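Side-chain contacts in uncharacterized protein YacP (PDB 5MQ8), which acts as the endoribonuclease Rae1, which is involved in ribosome-dependent mRNA decay in Bacillus subtilis: residues 28-31 / 32-36; 51-54 / 55-58; 81-84 / 85-89; 123-126 / 127-131; 159-162 / 163-167. All blocks are in the same frame, centred on the assembly; numbering follows the deposited sequence.

Four contacts are short runs of helix, contact 5 including the helix end; contact 2 is the turn after strand 47-52. Contact 1 is buried and contacts 2 to 5 only partly; Arg30, Leu33 and Ile34 of contact 1 pack on Phe52 of contact 2. Contact 3 covers the same strand through Val51. Contacts 1 and 4 meet where Lys36 touches Val128, joining helices 23-44 and 121-145. The centre of contact 5 lies about 25 Å from the chain centre; this contact grips the second subunit, which also touches contact 1. Apolar chains and one ion pair dominate contact 1, while water bridges enter contacts 2, 3 and 5. In contact 4 a threonine hydroxyl bonds to the helix backbone.

Contact 1 (28-31 / 32-36); sequences EARD and VLIQK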
# COMPACT_ATOMS: atom_id res chain seq x y z
N GLU A 28 -17.74 3.50 -9.09
CA GLU A 28 -16.94 2.97 -8.00
C GLU A 28 -16.96 1.44 -8.01
O GLU A 28 -15.91 0.83 -7.85
CB GLU A 28 -17.39 3.53 -6.64
CG GLU A 28 -16.82 4.92 -6.40
CD GLU A 28 -17.29 5.67 -5.16
OE1 GLU A 28 -17.65 5.03 -4.15
OE2 GLU A 28 -17.26 6.92 -5.21
N ALA A 29 -18.14 0.83 -8.26
CA ALA A 29 -18.27 -0.63 -8.32
C ALA A 29 -17.42 -1.23 -9.46
O ALA A 29 -16.77 -2.26 -9.26
CB ALA A 29 -19.73 -1.02 -8.48
N ARG A 30 -17.39 -0.55 -10.62
CA ARG A 30 -16.60 -0.90 -11.80
C ARG A 30 -15.10 -0.88 -11.45
O ARG A 30 -14.40 -1.85 -11.73
CB ARG A 30 -16.95 0.05 -12.95
CG ARG A 30 -16.07 -0.05 -14.18
CD ARG A 30 -15.17 1.16 -14.29
NE ARG A 30 -15.79 2.22 -15.06
CZ ARG A 30 -15.42 3.49 -15.01
NH1 ARG A 30 -14.45 3.88 -14.20
NH2 ARG A 30 -16.04 4.39 -15.77
N ASP A 31 -14.63 0.21 -10.83
CA ASP A 31 -13.25 0.39 -10.41
C ASP A 31 -12.79 -0.68 -9.41
O ASP A 31 -11.70 -1.22 -9.58
CB ASP A 31 -13.05 1.79 -9.82
CG ASP A 31 -13.11 2.92 -10.85
OD1 ASP A 31 -13.06 2.63 -12.06
OD2 ASP A 31 -13.18 4.10 -10.43
N VAL A 32 -13.61 -0.98 -8.38
CA VAL A 32 -13.30 -2.00 -7.37
C VAL A 32 -13.21 -3.37 -8.06
O VAL A 32 -12.24 -4.10 -7.82
CB VAL A 32 -14.28 -1.99 -6.16
CG1 VAL A 32 -14.00 -3.17 -5.22
CG2 VAL A 32 -14.20 -0.67 -5.40
N LEU A 33 -14.19 -3.68 -8.95
CA LEU A 33 -14.21 -4.94 -9.69
C LEU A 33 -12.95 -5.13 -10.54
O LEU A 33 -12.37 -6.21 -10.49
CB LEU A 33 -15.50 -5.10 -10.52
CG LEU A 33 -15.62 -6.35 -11.41
CD1 LEU A 33 -15.58 -7.65 -10.57
CD2 LEU A 33 -16.88 -6.28 -12.25
N ILE A 34 -12.52 -4.09 -11.27
CA ILE A 34 -11.29 -4.14 -12.08
C ILE A 34 -10.05 -4.46 -11.23
O ILE A 34 -9.22 -5.28 -11.64
CB ILE A 34 -11.11 -2.86 -12.93
CG1 ILE A 34 -12.20 -2.76 -14.01
CG2 ILE A 34 -9.71 -2.78 -13.55
CD1 ILE A 34 -12.44 -1.35 -14.53
N GLN A 35 -9.95 -3.84 -10.03
CA GLN A 35 -8.84 -4.07 -9.10
C GLN A 35 -8.85 -5.51 -8.59
O GLN A 35 -7.80 -6.15 -8.57
CB GLN A 35 -8.83 -3.02 -7.96
CG GLN A 35 -7.69 -3.17 -6.92
CD GLN A 35 -6.28 -3.31 -7.49
OE1 GLN A 35 -5.49 -4.15 -7.04
NE2 GLN A 35 -5.93 -2.52 -8.48
N LYS A 36 -10.05 -6.04 -8.24
CA LYS A 36 -10.23 -7.43 -7.81
C LYS A 36 -9.80 -8.39 -8.92
O LYS A 36 -9.14 -9.40 -8.62
CB LYS A 36 -11.70 -7.71 -7.41
CG LYS A 36 -12.21 -6.97 -6.17
CD LYS A 36 -11.33 -7.16 -4.95
CE LYS A 36 -10.73 -5.84 -4.53
NZ LYS A 36 -9.37 -6.00 -3.94
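Arg30 and Ile34 lie side by side on helix 23-44 of this PIN-like NYN domain, one turn apart and pointing the same way. Arg30 CD comes within 3.7 Å of Ile34 CD1, so the aliphatic half of the arginine is packed like a hydrocarbon. Beneath them Ile34 N donates to Arg30 O at 3.0 Å, and Ile34 CG1, set beside its own backbone N (chi1 -67°), rests 3.3 Å from Arg30 O. One residue back, Leu33 N is bonded to Ala29 O, and Leu33 reaches Met11, Leu18 and Phe52. Val32 leans its CG2 back over Glu28 O, at 3.3 Å, and touches Leu18 of its own chain and Ile151 of the second subunit.

Farther out, the Arg30 chain bends at chi2 and chi3, and its guanidinium is fixed by separate partners. NH2 bonds to Lys58 O, tying the helix to the loop after strand 47-52. Asp31 is shared as well, since its OD2 forms a salt bridge with Lys63. Its OD1 takes Arg30 NH1 at 2.8 Å, on the syn side though tilted out of the carboxylate plane, and close to the guanidinium plane, with an N-H...O angle of 155°.

Contact 2 (51-54 / 55-58); sequences VFDA and HLVK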
# COMPACT_ATOMS: atom_id res chain seq x y z
N VAL A 51 -16.17 -7.70 -19.26
CA VAL A 51 -17.14 -7.16 -20.22
C VAL A 51 -18.25 -6.43 -19.48
O VAL A 51 -18.98 -7.00 -18.67
CB VAL A 51 -17.67 -8.26 -21.19
CG1 VAL A 51 -18.72 -7.71 -22.15
CG2 VAL A 51 -16.52 -8.89 -21.96
N PHE A 52 -18.36 -5.14 -19.77
CA PHE A 52 -19.36 -4.28 -19.19
C PHE A 52 -20.39 -3.89 -20.23
O PHE A 52 -20.04 -3.44 -21.33
CB PHE A 52 -18.73 -3.02 -18.59
CG PHE A 52 -17.91 -3.23 -17.34
CD1 PHE A 52 -18.51 -3.61 -16.15
CD2 PHE A 52 -16.54 -2.98 -17.35
CE1 PHE A 52 -17.74 -3.77 -14.98
CE2 PHE A 52 -15.78 -3.14 -16.18
CZ PHE A 52 -16.38 -3.55 -15.01
N ASP A 53 -21.67 -4.03 -19.87
CA ASP A 53 -22.76 -3.60 -20.72
C ASP A 53 -22.68 -2.05 -20.68
O ASP A 53 -22.81 -1.46 -19.60
CB ASP A 53 -24.10 -4.10 -20.13
CG ASP A 53 -25.29 -3.75 -21.00
OD1 ASP A 53 -25.57 -2.54 -21.18
OD2 ASP A 53 -25.95 -4.69 -21.51
N ALA A 54 -22.41 -1.41 -21.84
CA ALA A 54 -22.24 0.05 -21.98
C ALA A 54 -23.47 0.90 -21.59
O ALA A 54 -23.31 2.08 -21.27
CB ALA A 54 -21.79 0.39 -23.39
N HIS A 55 -24.68 0.31 -21.61
CA HIS A 55 -25.89 1.03 -21.20
C HIS A 55 -26.14 1.04 -19.70
O HIS A 55 -26.94 1.84 -19.22
CB HIS A 55 -27.13 0.53 -21.96
CG HIS A 55 -27.11 0.96 -23.39
ND1 HIS A 55 -27.41 2.27 -23.75
CD2 HIS A 55 -26.73 0.27 -24.49
CE1 HIS A 55 -27.23 2.32 -25.06
NE2 HIS A 55 -26.82 1.15 -25.54
N LEU A 56 -25.45 0.16 -18.95
CA LEU A 56 -25.62 0.05 -17.49
C LEU A 56 -24.41 0.53 -16.68
O LEU A 56 -24.56 0.99 -15.55
CB LEU A 56 -25.99 -1.39 -17.09
CG LEU A 56 -27.21 -2.01 -17.78
CD1 LEU A 56 -27.10 -3.52 -17.82
CD2 LEU A 56 -28.50 -1.60 -17.10
N VAL A 57 -23.19 0.38 -17.24
CA VAL A 57 -21.97 0.76 -16.54
C VAL A 57 -21.28 1.92 -17.23
O VAL A 57 -21.14 1.93 -18.46
CB VAL A 57 -21.02 -0.45 -16.31
CG1 VAL A 57 -19.81 -0.07 -15.44
CG2 VAL A 57 -21.76 -1.64 -15.69
N LYS A 58 -20.83 2.90 -16.42
CA LYS A 58 -20.10 4.10 -16.82
C LYS A 58 -18.85 3.74 -17.61
O LYS A 58 -18.05 2.90 -17.17
CB LYS A 58 -19.75 4.92 -15.56
CG LYS A 58 -18.84 6.12 -15.78
CD LYS A 58 -19.56 7.41 -16.11
CE LYS A 58 -18.64 8.38 -16.84
NZ LYS A 58 -17.54 8.88 -15.97
O HOH W 1 -20.79 2.97 -20.92
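The Phe52 ring meets Val57 at one corner: CD1 lies 3.8 Å from Val57 CG2 and equally far from Val57 CG1, so that both methyls of the valine straddle the same ring atom. The two side chains cross obliquely. Phe73 brings a second ring against Phe52, its plane turned by about 35°. A second flat group, the carboxylate of Asp53, is met on the anti side of OD1 by His55 N at 3.0 Å, 18° out of its plane. That bond closes an Asx turn. With CG anti to the backbone N (chi1 -177°), the carboxylate also lies against Leu56, whose CD1 is 3.7 Å from Asp53 CG.

The same aspartate starts the main-chain turn. Asp53 O accepts from Leu56 N at 3.2 Å, closing a type I beta turn, and from Val57 N at 3.0 Å. The valine donor lies nearly in line with the C=O, while the leucine donor stands well above the carbonyl plane. Water 1 then donates to both Ala54 O and Val57 O, bridging two carbonyls of the turn, three residues apart.

The turn leaves the end of strand 47-52, on the way to strand 70-73, and lies against helix 23-44. Phe52 is pressed on Arg30 of that helix and on Ile12 of helix 8-14, Val57 packs on Arg30 and Tyr9, and Val51 turns to helix 80-90.

Contact 3 (81-84 / 85-89); sequences DERI and EKLAQ
Arg83 and Leu87, one turn apart on helix 80-90, touch through carbon atoms, Arg83 CG lying 3.9 Å from Leu87 CD1, and between them Leu87 N donates to Arg83 O at 2.9 Å. Ala88 N is bonded in the same way to Ile84 O, and Glu85 N to Asp81 O.

Glu82 O has two donors. It takes Lys86 N at 3.1 Å and also a proton of water 2 at 2.9 Å. The same water donates to Glu85 OE2 at 2.7 Å and so ties the Glu85 side chain to the backbone three residues earlier. The Glu85 chain is extended, with CG anti to the backbone N (chi1 -174°), which carries the carboxylate out to this water; its other oxygen, OE1, is taken by Gln114 NE2. Lys86, also extended, runs its methylenes past Glu82 O, with CG 3.6 Å from it.

The cationic ends find partners before the segments: Arg83 NH2 and Lys86 NZ each form a salt bridge with Glu78, which may ease the closeness of these two positive groups. Asp81 accepts from Thr79 OG1 and Trp109 N, and Glu82 OE1 from Thr79 N.

Ile84, Leu87 and Ala88 lay the helix on strands 3-7 and 47-52 of the parallel sheet. The helix is thus two-sided, an apolar strip facing the sheet and a polar side whose charges are tied to the residues leading into it, to Trp109, to Gln114 and to water.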
# COMPACT_ATOMS: atom_id res chain seq x y z
N ASP A 81 -23.43 -11.06 -23.05
CA ASP A 81 -23.33 -12.45 -23.50
C ASP A 81 -22.92 -12.57 -24.98
O ASP A 81 -22.26 -13.54 -25.33
CB ASP A 81 -24.61 -13.25 -23.20
CG ASP A 81 -25.83 -12.86 -24.00
OD1 ASP A 81 -26.26 -11.71 -23.87
OD2 ASP A 81 -26.39 -13.74 -24.68
N GLU A 82 -23.32 -11.60 -25.82
CA GLU A 82 -22.98 -11.56 -27.24
C GLU A 82 -21.50 -11.21 -27.43
O GLU A 82 -20.81 -11.88 -28.20
CB GLU A 82 -23.88 -10.59 -28.01
CG GLU A 82 -25.32 -11.07 -28.10
CD GLU A 82 -26.35 -10.08 -28.63
OE1 GLU A 82 -26.06 -8.86 -28.69
OE2 GLU A 82 -27.48 -10.52 -28.94
N ARG A 83 -21.00 -10.21 -26.66
CA ARG A 83 -19.59 -9.82 -26.69
C ARG A 83 -18.71 -10.94 -26.14
O ARG A 83 -17.69 -11.26 -26.74
CB ARG A 83 -19.34 -8.48 -25.98
CG ARG A 83 -17.87 -8.01 -25.98
CD ARG A 83 -17.27 -7.84 -27.37
NE ARG A 83 -17.95 -6.76 -28.09
CZ ARG A 83 -17.37 -5.66 -28.54
NH1 ARG A 83 -16.05 -5.50 -28.44
NH2 ARG A 83 -18.09 -4.73 -29.14
N ILE A 84 -19.14 -11.58 -25.04
CA ILE A 84 -18.43 -12.70 -24.43
C ILE A 84 -18.30 -13.87 -25.44
O ILE A 84 -17.21 -14.45 -25.56
CB ILE A 84 -19.07 -13.09 -23.06
CG1 ILE A 84 -18.62 -12.09 -21.98
CG2 ILE A 84 -18.70 -14.52 -22.66
CD1 ILE A 84 -19.45 -12.05 -20.70
N GLU A 85 -19.36 -14.16 -26.21
CA GLU A 85 -19.33 -15.20 -27.26
C GLU A 85 -18.29 -14.84 -28.35
O GLU A 85 -17.51 -15.71 -28.74
CB GLU A 85 -20.73 -15.38 -27.88
CG GLU A 85 -20.82 -16.53 -28.87
CD GLU A 85 -22.12 -16.61 -29.65
OE1 GLU A 85 -22.62 -17.74 -29.83
OE2 GLU A 85 -22.64 -15.55 -30.07
N LYS A 86 -18.28 -13.58 -28.82
CA LYS A 86 -17.34 -13.08 -29.84
C LYS A 86 -15.90 -13.23 -29.34
O LYS A 86 -15.06 -13.74 -30.08
CB LYS A 86 -17.62 -11.62 -30.20
CG LYS A 86 -18.80 -11.43 -31.14
CD LYS A 86 -19.24 -9.98 -31.18
CE LYS A 86 -20.62 -9.81 -31.76
NZ LYS A 86 -21.10 -8.40 -31.65
N LEU A 87 -15.64 -12.85 -28.06
CA LEU A 87 -14.32 -12.97 -27.44
C LEU A 87 -13.87 -14.42 -27.32
O LEU A 87 -12.73 -14.72 -27.66
CB LEU A 87 -14.30 -12.30 -26.06
CG LEU A 87 -14.25 -10.78 -26.09
CD1 LEU A 87 -14.82 -10.22 -24.83
CD2 LEU A 87 -12.82 -10.28 -26.34
N ALA A 88 -14.77 -15.32 -26.89
CA ALA A 88 -14.47 -16.75 -26.77
C ALA A 88 -14.17 -17.40 -28.12
O ALA A 88 -13.34 -18.31 -28.18
CB ALA A 88 -15.62 -17.47 -26.09
N GLN A 89 -14.84 -16.94 -29.19
CA GLN A 89 -14.64 -17.45 -30.55
C GLN A 89 -13.32 -16.95 -31.13
O GLN A 89 -12.65 -17.70 -31.82
CB GLN A 89 -15.82 -17.07 -31.45
CG GLN A 89 -17.07 -17.91 -31.18
CD GLN A 89 -18.30 -17.44 -31.93
OE1 GLN A 89 -18.34 -16.37 -32.53
NE2 GLN A 89 -19.36 -18.24 -31.87
O HOH W 2 -22.16 -12.91 -30.49

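Contact 4 (123-126 / 127-131); sequences ELLR and EVETI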
# COMPACT_ATOMS: atom_id res chain seq x y z
N GLU A 123 -19.28 -17.99 -6.77
CA GLU A 123 -18.04 -18.74 -6.91
C GLU A 123 -16.87 -17.81 -7.18
O GLU A 123 -15.83 -17.97 -6.54
CB GLU A 123 -18.14 -19.76 -8.05
CG GLU A 123 -18.76 -21.09 -7.67
CD GLU A 123 -19.41 -21.85 -8.80
OE1 GLU A 123 -18.84 -21.90 -9.91
OE2 GLU A 123 -20.51 -22.41 -8.57
N LEU A 124 -17.03 -16.84 -8.12
CA LEU A 124 -15.96 -15.90 -8.42
C LEU A 124 -15.63 -15.07 -7.19
O LEU A 124 -14.45 -14.94 -6.85
CB LEU A 124 -16.23 -15.03 -9.67
CG LEU A 124 -15.06 -14.10 -10.11
CD1 LEU A 124 -13.79 -14.87 -10.42
CD2 LEU A 124 -15.47 -13.20 -11.27
N LEU A 125 -16.66 -14.57 -6.48
CA LEU A 125 -16.50 -13.80 -5.24
C LEU A 125 -15.68 -14.57 -4.18
O LEU A 125 -14.75 -14.01 -3.61
CB LEU A 125 -17.86 -13.35 -4.67
CG LEU A 125 -17.85 -12.58 -3.32
CD1 LEU A 125 -17.13 -11.22 -3.42
CD2 LEU A 125 -19.27 -12.38 -2.81
N ARG A 126 -16.02 -15.86 -3.95
CA ARG A 126 -15.35 -16.76 -2.98
C ARG A 126 -13.86 -16.92 -3.34
O ARG A 126 -13.01 -16.84 -2.45
CB ARG A 126 -16.07 -18.13 -2.94
CG ARG A 126 -15.48 -19.14 -1.95
CD ARG A 126 -15.96 -20.56 -2.20
NE ARG A 126 -15.00 -21.55 -1.71
CZ ARG A 126 -15.20 -22.86 -1.70
NH1 ARG A 126 -16.34 -23.37 -2.14
NH2 ARG A 126 -14.26 -23.68 -1.23
N GLU A 127 -13.55 -17.09 -4.63
CA GLU A 127 -12.21 -17.19 -5.18
C GLU A 127 -11.45 -15.87 -4.98
O GLU A 127 -10.33 -15.88 -4.49
CB GLU A 127 -12.27 -17.54 -6.67
CG GLU A 127 -12.65 -18.99 -6.91
CD GLU A 127 -12.63 -19.48 -8.34
OE1 GLU A 127 -12.15 -18.74 -9.24
OE2 GLU A 127 -13.05 -20.64 -8.56
N VAL A 128 -12.10 -14.73 -5.31
CA VAL A 128 -11.54 -13.39 -5.13
C VAL A 128 -11.21 -13.12 -3.65
O VAL A 128 -10.12 -12.64 -3.36
CB VAL A 128 -12.43 -12.29 -5.79
CG1 VAL A 128 -12.11 -10.90 -5.26
CG2 VAL A 128 -12.32 -12.32 -7.31
N GLU A 129 -12.14 -13.44 -2.73
CA GLU A 129 -11.93 -13.21 -1.30
C GLU A 129 -10.75 -14.01 -0.73
O GLU A 129 -9.99 -13.46 0.07
CB GLU A 129 -13.21 -13.45 -0.49
CG GLU A 129 -14.21 -12.31 -0.67
CD GLU A 129 -15.58 -12.45 -0.03
OE1 GLU A 129 -16.01 -13.61 0.20
OE2 GLU A 129 -16.23 -11.41 0.21
N THR A 130 -10.58 -15.26 -1.19
CA THR A 130 -9.48 -16.16 -0.78
C THR A 130 -8.14 -15.61 -1.30
O THR A 130 -7.18 -15.55 -0.53
CB THR A 130 -9.76 -17.62 -1.27
OG1 THR A 130 -10.93 -18.13 -0.67
CG2 THR A 130 -8.61 -18.56 -1.06
N ILE A 131 -8.08 -15.26 -2.61
CA ILE A 131 -6.90 -14.70 -3.29
C ILE A 131 -6.45 -13.38 -2.62
O ILE A 131 -5.26 -13.22 -2.36
CB ILE A 131 -7.13 -14.57 -4.82
CG1 ILE A 131 -7.14 -15.96 -5.49
CG2 ILE A 131 -6.10 -13.64 -5.48
CD1 ILE A 131 -7.70 -16.03 -6.90
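Glu129 lies back over Leu125 on helix 121-145, a long helix that packs against the core of the PIN-like NYN domain. Its CB sits 3.5 Å from Leu125 O, the carbonyl that also accepts Glu129 N at 2.8 Å. CG, placed beside the backbone N (chi1 -74°), keeps to the same oxygen at 3.4 Å. From there the chain runs extended: CD passes 3.9 Å from Leu125 CD1, and at the tip OE2 is 3.7 Å from that methyl, while OE1 lies near Leu125 O and Leu125 CG. The contact is therefore between a carboxylate and a hydrocarbon branch, without a bond between them.

On the buried side Leu124 CD1 approaches Val128 CG2 at 4.3 Å, a loose touch, and the two residues share Trp15 as a neighbour. Leu124 also reaches Tyr40 of helix 23-44 and Leu4 and Val6 of strand 3-7, while Val128 packs on Lys36. Glu127 runs extended past Glu123 O, and its OE1 is hydrogen-bonded to Tyr40 OH.

Thr130 adds a second grip on the backbone. Arg126 O takes two donors of this one residue from opposite faces of its plane: Thr130 N at 3.2 Å and the hydroxyl, Thr130 OG1, at 3.0 Å.

Contact 5 (159-162 / 163-167); sequences KTFE and KWRRG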
# COMPACT_ATOMS: atom_id res chain seq x y z
N LYS A 159 -0.60 7.53 3.35
CA LYS A 159 -1.38 8.40 2.47
C LYS A 159 -2.89 8.18 2.63
O LYS A 159 -3.63 9.16 2.69
CB LYS A 159 -0.97 8.22 1.01
CG LYS A 159 0.25 9.02 0.58
CD LYS A 159 0.61 8.71 -0.86
CE LYS A 159 0.66 9.92 -1.77
NZ LYS A 159 0.96 9.55 -3.18
N THR A 160 -3.33 6.91 2.73
CA THR A 160 -4.72 6.53 2.94
C THR A 160 -5.24 7.04 4.30
O THR A 160 -6.38 7.51 4.39
CB THR A 160 -4.90 5.00 2.79
OG1 THR A 160 -4.28 4.57 1.58
CG2 THR A 160 -6.36 4.58 2.77
N PHE A 161 -4.40 6.95 5.36
CA PHE A 161 -4.73 7.40 6.72
C PHE A 161 -4.94 8.92 6.73
O PHE A 161 -5.89 9.40 7.35
CB PHE A 161 -3.63 6.99 7.73
CG PHE A 161 -3.77 7.56 9.13
CD1 PHE A 161 -4.64 6.97 10.05
CD2 PHE A 161 -3.01 8.65 9.54
CE1 PHE A 161 -4.76 7.49 11.35
CE2 PHE A 161 -3.14 9.17 10.83
CZ PHE A 161 -4.02 8.58 11.73
N GLU A 162 -4.07 9.65 6.04
CA GLU A 162 -4.12 11.10 5.94
C GLU A 162 -5.30 11.57 5.08
O GLU A 162 -5.93 12.56 5.44
CB GLU A 162 -2.80 11.65 5.40
CG GLU A 162 -1.65 11.47 6.38
CD GLU A 162 -0.28 11.73 5.80
OE1 GLU A 162 -0.11 11.63 4.57
OE2 GLU A 162 0.64 12.04 6.59
N LYS A 163 -5.60 10.84 3.97
CA LYS A 163 -6.75 11.11 3.09
C LYS A 163 -8.03 11.00 3.92
O LYS A 163 -8.84 11.92 3.90
CB LYS A 163 -6.80 10.12 1.92
CG LYS A 163 -6.27 10.69 0.61
CD LYS A 163 -6.22 9.62 -0.46
CE LYS A 163 -4.82 9.35 -0.93
NZ LYS A 163 -4.74 8.10 -1.72
N TRP A 164 -8.17 9.91 4.71
CA TRP A 164 -9.32 9.71 5.59
C TRP A 164 -9.47 10.85 6.61
O TRP A 164 -10.56 11.43 6.72
CB TRP A 164 -9.27 8.34 6.30
CG TRP A 164 -10.16 8.27 7.51
CD1 TRP A 164 -11.52 8.11 7.53
CD2 TRP A 164 -9.77 8.47 8.88
NE1 TRP A 164 -11.99 8.15 8.82
CE2 TRP A 164 -10.94 8.40 9.67
CE3 TRP A 164 -8.54 8.72 9.52
CZ2 TRP A 164 -10.92 8.55 11.07
CZ3 TRP A 164 -8.51 8.87 10.90
CH2 TRP A 164 -9.69 8.80 11.66
N ARG A 165 -8.39 11.17 7.35
CA ARG A 165 -8.35 12.18 8.41
C ARG A 165 -8.78 13.58 7.94
O ARG A 165 -9.49 14.26 8.67
CB ARG A 165 -6.97 12.20 9.07
CG ARG A 165 -6.93 12.90 10.42
CD ARG A 165 -5.61 12.69 11.15
NE ARG A 165 -4.46 13.09 10.35
CZ ARG A 165 -3.19 12.96 10.73
NH1 ARG A 165 -2.89 12.46 11.92
NH2 ARG A 165 -2.21 13.35 9.92
N ARG A 166 -8.37 13.98 6.73
CA ARG A 166 -8.73 15.29 6.16
C ARG A 166 -10.09 15.27 5.40
O ARG A 166 -10.46 16.25 4.75
CB ARG A 166 -7.57 15.86 5.31
CG ARG A 166 -7.33 15.16 3.98
CD ARG A 166 -6.39 15.96 3.10
NE ARG A 166 -5.00 15.78 3.50
CZ ARG A 166 -4.17 14.89 2.97
NH1 ARG A 166 -4.58 14.10 1.99
NH2 ARG A 166 -2.92 14.80 3.40
N GLY A 167 -10.82 14.16 5.52
CA GLY A 167 -12.13 13.96 4.90
C GLY A 167 -12.16 13.81 3.39
O GLY A 167 -13.18 14.13 2.76
O HOH W 3 -4.32 5.49 -0.99
O HOH W 4 -4.57 14.10 7.67
O HOH W 5 -1.54 12.63 2.35
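Phe161 is the tight part of this last turn of helix 151-165, held between two residues of the next turn. Its CE1 lies 4.0 Å from Trp164 CZ3, the ring planes inclined at 43°. Its CE2 sits over one face of the Arg165 guanidinium, 3.5 Å from Arg165 NH1 and toward the rim. The backbone enters too: Phe161 O accepts Arg165 N and lies in the plane of the indole, at its edge. The second subunit covers this side, with its Arg138 on both rings and its Tyr43 on Arg165.

The other side is looser and mediated by water. Arg166, with CG between its backbone N and carbonyl carbon (chi1 72°), folds back so that its guanidinium centre stands over Glu162 O, the acceptor of Arg166 N. Its NH2 and Glu162 OE1 stay 4.4 Å apart and are joined through water 5, 2.8 Å from each. Water 4 links Glu162 O to Arg165 NE, and water 3 links Lys163 NZ to Thr160 OG1, which is also hydrogen-bonded to Glu156 O. Just beyond, Gly167, at positive phi, ends the helix in a Schellman motif, its N bonded to Trp164 O and Asp168 N to Lys163 O.

Glu162 and Arg165 send their strong bonds across the dimer: Glu162 OE2 to Arg68 and Ser42 of the second subunit, Arg165 NH1 to Ser42 O of that subunit. Their charges lie near each other without pairing directly, so the helix end binds its partner chain by polar groups set beside an aromatic pair, while water bridges its other side.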